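Local coordinates for amidohydrolase (Pseudomonas aeruginosa, PDB 2I5G), which probably acts as a metal-dependent dipeptidase of the membrane dipeptidase (M19) family, hydrolysing dipeptides, at residues N292-L297 and K309-N314; I18-R23 and Q252-D257. The protein carries 2 engineered substitutions. All blocks are in the same frame, centred on the assembly; numbering follows the deposited sequence.

Interaction 1: residues N292-L297 and K309-N314; sequences NLTETL and KVMGEN
Met311, a selenomethionine, reaches from helix 309-314 to Leu293, Thr294 and Leu297 of helix 292-297. Its CB starts toward that helix, and chi1 of -67° sets CG anti to its own carbonyl carbon, where CG lies 3.6 Å from Thr294 OG1. Bends at chi2 and chi3 then fold the rest of the chain past the threonine. SE packs against Leu293 CG at 4.1 Å and Leu297 CD1 at 4.2 Å, while CE lies 3.6 Å from Thr294 OG1. That hydroxyl is thus flanked by CG and CE without bonding to either; its hydrogen bond is with His7 ND1. Beside the selenium, Leu297 CD1 also meets Val310 CG1 at 4.3 Å. No hydrogen bond spans the two segments, and of the 184 Å² they bury, Met311 has the greatest single share. The local axes approach to 10.8 Å at 120°, a separation bridged by side chains alone. This helix pair lies against the barrel: Leu293 touches Ile225 and Tyr228 of helix 225-239 and Ile246 of strand 244-246, Val310 rests on Ile244 of the same strand, and the Met311 backbone bonds to Ile13, at the start of strand 13-17.

Interaction 2: residues I18-R23 and Q252-D257; sequences IAKWNR and QGHGHD
Lys20 N donates to Gln252 O, a 2.8 Å hydrogen bond with an N-H...O angle of 152°; the donor is tilted 20° from the carbonyl plane. Just before it, Ala19 CB rests against Gln252 CB at 3.9 Å. The Gln252 amide turns elsewhere, OE1 accepting from Val287 N and NE2 donating to Asp28 OD2.

His254 makes the remaining polar links. One ring face lies under Lys20 N, which is 3.5 Å above the plane and offset toward the rim, and the ring also stacks with Phe258. At the edge, Ile18 O approaches CD2; NE2 is also near this oxygen, but the angle is too poor for a bond. NE2 is linked instead to water 1, which donates to Ala19 O at 3.1 Å. ND1 has water 3 at 3.2 Å and a weak bond from Lys20 NZ at 3.5 Å. The lysine chain bends at chi2 and chi3, its CE passing 3.6 Å from Gly253 O, and NZ also donates to waters 2 and 3; water 2 accepts a weak bond from Gly255 N, whose residue is the N-cap of helix 256-263.

Backbone pairing of Ile18 with Phe250 precedes these contacts. Loops following strands 13-17 and 244-246 therefore meet beyond the strand ends, consistent with first and last strands closing a TIM barrel at its C-terminal rim, where amidohydrolases carry their active site.

How the interactions relate
From the N terminus, the chain runs through strand 13-17 into 18-23, whose partner 252-257 comes only after 228 further residues; interaction 2 thereby closes a loop taking in most of the barrel. After helix 256-263 the next helix is 291-299, where interaction 1 opens, closing over only 11 intervening residues. The two contacts therefore follow in series, neither nesting nor crossing. Their centres lie 24 Å apart and their nearest atoms about 12 Å, so they do not touch. Strands 13-17 and 244-246 link them: interaction 2 joins the loops that follow both strands, whereas interaction 1 joins C-terminal helices with contacts to both strands themselves.

Interaction 1: residues N292-L297 and K309-N314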
loop_
_atom_site.group_PDB
_atom_site.type_symbol
_atom_site.label_atom_id
_atom_site.label_comp_id
_atom_site.label_asym_id
_atom_site.label_seq_id
_atom_site.Cartn_x
_atom_site.Cartn_y
_atom_site.Cartn_z
ATOM N N ASN A 292 37.666 -16.222 -0.766
ATOM C CA ASN A 292 37.614 -17.637 -0.406
ATOM C C ASN A 292 36.527 -18.351 -1.200
ATOM O O ASN A 292 36.500 -19.582 -1.276
ATOM C CB ASN A 292 37.318 -17.807 1.079
ATOM C CG ASN A 292 38.369 -17.184 1.952
ATOM O OD1 ASN A 292 38.242 -17.170 3.174
ATOM N ND2 ASN A 292 39.416 -16.661 1.335
ATOM N N LEU A 293 35.626 -17.566 -1.781
ATOM C CA LEU A 293 34.529 -18.109 -2.563
ATOM C C LEU A 293 35.007 -18.461 -3.968
ATOM O O LEU A 293 34.501 -19.390 -4.600
ATOM C CB LEU A 293 33.387 -17.092 -2.607
ATOM C CG LEU A 293 32.051 -17.545 -3.194
ATOM C CD1 LEU A 293 31.670 -18.920 -2.663
ATOM C CD2 LEU A 293 30.992 -16.518 -2.842
ATOM N N THR A 294 35.988 -17.713 -4.457
ATOM C CA THR A 294 36.547 -17.973 -5.776
ATOM C C THR A 294 37.389 -19.234 -5.658
ATOM O O THR A 294 37.284 -20.146 -6.475
ATOM C CB THR A 294 37.433 -16.798 -6.244
ATOM O OG1 THR A 294 36.607 -15.652 -6.486
ATOM C CG2 THR A 294 38.180 -17.154 -7.523
ATOM N N GLU A 295 38.219 -19.278 -4.624
ATOM C CA GLU A 295 39.077 -20.425 -4.379
ATOM C C GLU A 295 38.251 -21.689 -4.152
ATOM O O GLU A 295 38.572 -22.750 -4.686
ATOM C CB GLU A 295 39.971 -20.153 -3.164
ATOM C CG GLU A 295 40.700 -21.380 -2.628
ATOM C CD GLU A 295 41.667 -21.048 -1.498
ATOM O OE1 GLU A 295 41.328 -20.193 -0.649
ATOM O OE2 GLU A 295 42.762 -21.655 -1.452
ATOM N N THR A 296 37.183 -21.576 -3.365
ATOM C CA THR A 296 36.332 -22.725 -3.079
ATOM C C THR A 296 35.667 -23.267 -4.337
ATOM O O THR A 296 35.955 -24.383 -4.762
ATOM C CB THR A 296 35.252 -22.381 -2.022
ATOM O OG1 THR A 296 35.881 -22.164 -0.751
ATOM C CG2 THR A 296 34.250 -23.520 -1.886
ATOM N N LEU A 297 34.777 -22.486 -4.932
ATOM C CA LEU A 297 34.106 -22.916 -6.153
ATOM C C LEU A 297 35.128 -23.511 -7.122
ATOM O O LEU A 297 34.872 -24.514 -7.801
ATOM C CB LEU A 297 33.404 -21.726 -6.810
ATOM C CG LEU A 297 32.109 -21.259 -6.145
ATOM C CD1 LEU A 297 31.765 -19.863 -6.630
ATOM C CD2 LEU A 297 30.990 -22.225 -6.468
ATOM N N LYS A 309 32.079 -16.034 -14.351
ATOM C CA LYS A 309 30.647 -15.782 -14.482
ATOM C C LYS A 309 29.996 -15.538 -13.133
ATOM O O LYS A 309 29.546 -14.435 -12.837
ATOM C CB LYS A 309 29.941 -16.975 -15.130
ATOM C CG LYS A 309 30.569 -17.493 -16.400
ATOM C CD LYS A 309 30.514 -16.462 -17.495
ATOM C CE LYS A 309 30.575 -17.143 -18.847
ATOM N NZ LYS A 309 29.488 -18.158 -18.981
ATOM N N VAL A 310 29.950 -16.590 -12.324
ATOM C CA VAL A 310 29.326 -16.533 -11.016
ATOM C C VAL A 310 29.861 -15.430 -10.119
ATOM O O VAL A 310 29.116 -14.876 -9.317
ATOM C CB VAL A 310 29.463 -17.880 -10.283
ATOM C CG1 VAL A 310 28.727 -17.823 -8.958
ATOM C CG2 VAL A 310 28.901 -18.999 -11.148
HETATM N N MSE A 311 31.134 -15.090 -10.250
HETATM C CA MSE A 311 31.680 -14.051 -9.389
HETATM C C MSE A 311 31.325 -12.625 -9.798
HETATM O O MSE A 311 31.417 -11.711 -8.975
HETATM C CB MSE A 311 33.202 -14.199 -9.252
HETATM C CG MSE A 311 33.639 -15.455 -8.499
HETATM SE SE MSE A 311 32.698 -15.737 -6.810
HETATM C CE MSE A 311 33.401 -14.250 -5.795
ATOM N N GLY A 312 30.909 -12.424 -11.048
ATOM C CA GLY A 312 30.564 -11.076 -11.459
ATOM C C GLY A 312 30.166 -10.834 -12.901
ATOM O O GLY A 312 29.205 -10.109 -13.160
ATOM N N GLU A 313 30.893 -11.419 -13.847
ATOM C CA GLU A 313 30.579 -11.227 -15.261
ATOM C C GLU A 313 29.092 -11.323 -15.580
ATOM O O GLU A 313 28.569 -10.506 -16.330
ATOM C CB GLU A 313 31.352 -12.229 -16.120
ATOM C CG GLU A 313 32.851 -11.984 -16.137
ATOM C CD GLU A 313 33.570 -12.809 -17.188
ATOM O OE1 GLU A 313 34.797 -12.614 -17.360
ATOM O OE2 GLU A 313 32.911 -13.652 -17.841
ATOM N N ASN A 314 28.413 -12.315 -15.014
ATOM C CA ASN A 314 26.989 -12.486 -15.260
ATOM C C ASN A 314 26.167 -11.283 -14.782
ATOM O O ASN A 314 25.224 -10.860 -15.456
ATOM C CB ASN A 314 26.484 -13.771 -14.591
ATOM C CG ASN A 314 26.811 -15.029 -15.400
ATOM O OD1 ASN A 314 27.542 -14.977 -16.392
ATOM N ND2 ASN A 314 26.269 -16.164 -14.970
#

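Interaction 2: residues I18-R23 and Q252-D257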
loop_
_atom_site.group_PDB
_atom_site.type_symbol
_atom_site.label_atom_id
_atom_site.label_comp_id
_atom_site.label_asym_id
_atom_site.label_seq_id
_atom_site.Cartn_x
_atom_site.Cartn_y
_atom_site.Cartn_z
ATOM N N ILE A 18 23.838 -4.948 3.062
ATOM C CA ILE A 18 23.185 -4.014 3.985
ATOM C C ILE A 18 24.059 -3.977 5.226
ATOM O O ILE A 18 23.683 -4.485 6.283
ATOM C CB ILE A 18 21.776 -4.465 4.447
ATOM C CG1 ILE A 18 21.708 -5.989 4.557
ATOM C CG2 ILE A 18 20.729 -3.908 3.542
ATOM C CD1 ILE A 18 21.699 -6.717 3.227
ATOM N N ALA A 19 25.242 -3.394 5.082
ATOM C CA ALA A 19 26.186 -3.286 6.182
ATOM C C ALA A 19 26.142 -1.881 6.753
ATOM O O ALA A 19 25.678 -0.956 6.091
ATOM C CB ALA A 19 27.586 -3.594 5.685
ATOM N N LYS A 20 26.608 -1.728 7.990
ATOM C CA LYS A 20 26.660 -0.414 8.629
ATOM C C LYS A 20 27.734 0.322 7.830
ATOM O O LYS A 20 28.843 -0.188 7.678
ATOM C CB LYS A 20 27.103 -0.551 10.087
ATOM C CG LYS A 20 27.072 0.739 10.884
ATOM C CD LYS A 20 25.673 1.061 11.381
ATOM C CE LYS A 20 25.264 0.133 12.520
ATOM N NZ LYS A 20 23.894 0.422 13.047
ATOM N N TRP A 21 27.415 1.501 7.313
ATOM C CA TRP A 21 28.386 2.242 6.514
ATOM C C TRP A 21 29.391 3.082 7.294
ATOM O O TRP A 21 29.031 3.844 8.188
ATOM C CB TRP A 21 27.666 3.130 5.497
ATOM C CG TRP A 21 27.332 2.438 4.203
ATOM C CD1 TRP A 21 26.909 1.147 4.042
ATOM C CD2 TRP A 21 27.324 3.025 2.898
ATOM N NE1 TRP A 21 26.635 0.897 2.716
ATOM C CE2 TRP A 21 26.880 2.034 1.994
ATOM C CE3 TRP A 21 27.643 4.298 2.402
ATOM C CZ2 TRP A 21 26.747 2.276 0.625
ATOM C CZ3 TRP A 21 27.509 4.538 1.040
ATOM C CH2 TRP A 21 27.065 3.531 0.169
ATOM N N ASN A 22 30.661 2.912 6.944
ATOM C CA ASN A 22 31.766 3.648 7.546
ATOM C C ASN A 22 33.007 3.325 6.733
ATOM O O ASN A 22 32.957 2.473 5.848
ATOM C CB ASN A 22 31.958 3.275 9.022
ATOM C CG ASN A 22 32.136 1.793 9.239
ATOM O OD1 ASN A 22 33.079 1.187 8.734
ATOM N ND2 ASN A 22 31.231 1.198 10.003
ATOM N N ARG A 23 34.112 4.007 7.009
ATOM C CA ARG A 23 35.331 3.771 6.249
ATOM C C ARG A 23 35.873 2.357 6.400
ATOM O O ARG A 23 36.524 1.832 5.495
ATOM C CB ARG A 23 36.421 4.763 6.650
ATOM C CG ARG A 23 37.641 4.681 5.746
ATOM C CD ARG A 23 38.672 5.734 6.071
ATOM N NE ARG A 23 39.784 5.678 5.130
ATOM C CZ ARG A 23 39.727 6.120 3.877
ATOM N NH1 ARG A 23 38.609 6.660 3.413
ATOM N NH2 ARG A 23 40.789 6.015 3.086
ATOM N N GLN A 252 27.126 -6.871 7.734
ATOM C CA GLN A 252 28.299 -6.452 8.490
ATOM C C GLN A 252 28.208 -5.129 9.255
ATOM O O GLN A 252 27.993 -4.061 8.675
ATOM C CB GLN A 252 29.505 -6.421 7.559
ATOM C CG GLN A 252 30.822 -6.462 8.284
ATOM C CD GLN A 252 31.992 -6.609 7.344
ATOM O OE1 GLN A 252 32.062 -7.560 6.567
ATOM N NE2 GLN A 252 32.923 -5.665 7.410
ATOM N N GLY A 253 28.385 -5.221 10.572
ATOM C CA GLY A 253 28.350 -4.043 11.421
ATOM C C GLY A 253 27.039 -3.748 12.128
ATOM O O GLY A 253 27.005 -2.975 13.082
ATOM N N HIS A 254 25.953 -4.356 11.672
ATOM C CA HIS A 254 24.662 -4.103 12.292
ATOM C C HIS A 254 24.433 -4.877 13.572
ATOM O O HIS A 254 25.066 -5.907 13.809
ATOM C CB HIS A 254 23.540 -4.384 11.296
ATOM C CG HIS A 254 23.315 -3.269 10.326
ATOM N ND1 HIS A 254 23.001 -1.989 10.731
ATOM C CD2 HIS A 254 23.351 -3.240 8.974
ATOM C CE1 HIS A 254 22.852 -1.220 9.668
ATOM N NE2 HIS A 254 23.060 -1.954 8.589
ATOM N N GLY A 255 23.518 -4.371 14.394
ATOM C CA GLY A 255 23.221 -5.018 15.658
ATOM C C GLY A 255 21.785 -5.457 15.871
ATOM O O GLY A 255 21.036 -5.695 14.918
ATOM N N HIS A 256 21.416 -5.549 17.146
ATOM C CA HIS A 256 20.091 -5.977 17.595
ATOM C C HIS A 256 18.921 -5.145 17.073
ATOM O O HIS A 256 17.959 -5.685 16.534
ATOM C CB HIS A 256 20.059 -5.983 19.129
ATOM C CG HIS A 256 18.867 -6.677 19.708
ATOM N ND1 HIS A 256 18.664 -8.035 19.582
ATOM C CD2 HIS A 256 17.804 -6.200 20.398
ATOM C CE1 HIS A 256 17.527 -8.364 20.169
ATOM N NE2 HIS A 256 16.986 -7.268 20.671
ATOM N N ASP A 257 18.998 -3.833 17.256
ATOM C CA ASP A 257 17.944 -2.934 16.808
ATOM C C ASP A 257 17.660 -3.119 15.317
ATOM O O ASP A 257 16.501 -3.113 14.893
ATOM C CB ASP A 257 18.347 -1.477 17.088
ATOM C CG ASP A 257 18.396 -1.153 18.580
ATOM O OD1 ASP A 257 18.692 -2.059 19.385
ATOM O OD2 ASP A 257 18.154 0.016 18.950
HETATM O O HOH W 1 22.643 -0.527 5.868
HETATM O O HOH W 2 22.419 -1.144 14.518
HETATM O O HOH W 3 21.472 0.096 12.541
#